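Local coordinates for chitin elicitor-binding protein (Oryza sativa subsp. japonica, PDB 5JCD) that binds chitin oligosaccharide elicitors at the rice cell surface and takes part in relaying the signal for defence responses, at residues Leu147-Gly152 with Ser158-Lys163. Numbering follows the deposited sequence.
Sequences LAYSVG and SAIAAK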
loop_
_atom_site.group_PDB
_atom_site.type_symbol
_atom_site.label_atom_id
_atom_site.label_comp_id
_atom_site.label_asym_id
_atom_site.label_seq_id
_atom_site.Cartn_x
_atom_site.Cartn_y
_atom_site.Cartn_z
ATOM N N LEU A 147 7.601 1.248 -1.250
ATOM C CA LEU A 147 6.747 1.356 -0.081
ATOM C C LEU A 147 5.752 2.483 -0.276
ATOM O O LEU A 147 6.137 3.618 -0.573
ATOM C CB LEU A 147 7.588 1.657 1.149
ATOM C CG LEU A 147 6.871 1.937 2.469
ATOM C CD1 LEU A 147 6.172 0.684 2.976
ATOM C CD2 LEU A 147 7.832 2.476 3.537
ATOM N N ALA A 148 4.473 2.147 -0.139
ATOM C CA ALA A 148 3.397 3.125 -0.184
ATOM C C ALA A 148 3.284 3.748 1.177
ATOM O O ALA A 148 3.105 3.034 2.172
ATOM C CB ALA A 148 2.080 2.467 -0.571
ATOM N N TYR A 149 3.398 5.076 1.217
ATOM C CA TYR A 149 3.473 5.821 2.471
ATOM C C TYR A 149 2.446 6.955 2.515
ATOM O O TYR A 149 2.394 7.786 1.593
ATOM C CB TYR A 149 4.868 6.399 2.620
ATOM C CG TYR A 149 5.070 7.155 3.885
ATOM C CD1 TYR A 149 5.383 6.488 5.064
ATOM C CD2 TYR A 149 4.980 8.545 3.911
ATOM C CE1 TYR A 149 5.568 7.177 6.252
ATOM C CE2 TYR A 149 5.180 9.253 5.098
ATOM C CZ TYR A 149 5.461 8.552 6.260
ATOM O OH TYR A 149 5.662 9.206 7.428
ATOM N N SER A 150 1.617 6.972 3.564
ATOM C CA SER A 150 0.651 8.040 3.755
ATOM C C SER A 150 1.229 9.143 4.642
ATOM O O SER A 150 1.488 8.915 5.814
ATOM C CB SER A 150 -0.644 7.492 4.370
ATOM O OG SER A 150 -1.589 8.533 4.583
ATOM N N VAL A 151 1.393 10.339 4.083
ATOM C CA VAL A 151 2.007 11.448 4.798
ATOM C C VAL A 151 1.220 11.826 6.064
ATOM O O VAL A 151 -0.011 12.024 6.049
ATOM C CB VAL A 151 2.112 12.707 3.898
ATOM C CG1 VAL A 151 2.539 13.892 4.719
ATOM C CG2 VAL A 151 3.069 12.479 2.715
ATOM N N GLY A 152 1.946 11.903 7.165
ATOM C CA GLY A 152 1.398 12.308 8.439
ATOM C C GLY A 152 1.307 13.814 8.578
ATOM O O GLY A 152 1.964 14.550 7.848
ATOM N N SER A 158 11.741 16.134 3.608
ATOM C CA SER A 158 13.096 15.970 4.090
ATOM C C SER A 158 13.159 14.877 5.134
ATOM O O SER A 158 13.928 13.925 5.004
ATOM C CB SER A 158 13.639 17.278 4.669
ATOM O OG SER A 158 15.005 17.130 5.026
ATOM N N ALA A 159 12.344 15.007 6.170
ATOM C CA ALA A 159 12.369 14.028 7.251
ATOM C C ALA A 159 11.863 12.663 6.791
ATOM O O ALA A 159 12.330 11.636 7.267
ATOM C CB ALA A 159 11.584 14.513 8.422
ATOM N N ILE A 160 10.903 12.654 5.868
ATOM C CA ILE A 160 10.386 11.396 5.360
ATOM C C ILE A 160 11.475 10.669 4.567
ATOM O O ILE A 160 11.712 9.494 4.773
ATOM C CB ILE A 160 9.125 11.616 4.491
ATOM C CG1 ILE A 160 7.928 12.045 5.362
ATOM C CG2 ILE A 160 8.782 10.362 3.713
ATOM C CD1 ILE A 160 6.760 12.594 4.548
ATOM N N ALA A 161 12.130 11.380 3.660
ATOM C CA ALA A 161 13.208 10.800 2.880
ATOM C C ALA A 161 14.298 10.256 3.786
ATOM O O ALA A 161 14.743 9.126 3.605
ATOM C CB ALA A 161 13.785 11.827 1.923
ATOM N N ALA A 162 14.694 11.045 4.781
ATOM C CA ALA A 162 15.794 10.647 5.657
ATOM C C ALA A 162 15.433 9.417 6.447
ATOM O O ALA A 162 16.236 8.498 6.554
ATOM C CB ALA A 162 16.201 11.782 6.599
ATOM N N LYS A 163 14.226 9.392 6.997
ATOM C CA LYS A 163 13.792 8.222 7.750
ATOM C C LYS A 163 13.882 6.932 6.894
ATOM O O LYS A 163 14.090 5.847 7.422
ATOM C CB LYS A 163 12.376 8.389 8.346
ATOM C CG LYS A 163 11.895 7.043 8.883
ATOM C CD LYS A 163 10.793 7.022 9.907
ATOM C CE LYS A 163 10.817 5.619 10.552
ATOM N NZ LYS A 163 9.889 5.417 11.694
#
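Val151 and Ile160 have the nearest CA atoms of the two segments, 8.4 Å apart, where the chain leaving strand 145-150 passes the first turn of the short helix 157-163. No hydrogen bond joins the two segments, and the contact, which buries about 120 Å² in all, is made by side chains alone. Ile160 points from the helix toward the strand and carries practically all of the helix's share. Its CG1 is anti to the carbonyl carbon (chi1 -70°) and the chain runs on extended, which sends CD1 outward between Tyr149 and Val151. Ile160 CD1 lies 3.7 Å from Tyr149 CE2, meeting the ring at a slant, while Ile160 CG2 reaches the same CE2 at 4.0 Å. The same Ile160 CD1 also meets Val151 CG2 at 4.1 Å, the two side chains crossing at about a right angle. Tyr149 has CG anti to its own nitrogen (chi1 -179°), carrying the ring out from the strand. The phenol oxygen is hydrogen-bonded to the carboxylate of Glu155, whose OE1 also accepts from Gly152 N; this ties the turn to the strand and probably restrains the ring. Leu171 of helix 168-174 packs on Ile160, and Leu183, a chitin-binding residue, on Val151. An alanine in place of Ile160 would take away CG1, CG2 and CD1, and would probably leave the ring of Tyr149 and CG2 of Val151 without their link to the helix. Strand, turn and first helix open the βααβ fold of a LysM domain, here the one that spans residues 147-191, with chitin-binding Ser158 on the same helix.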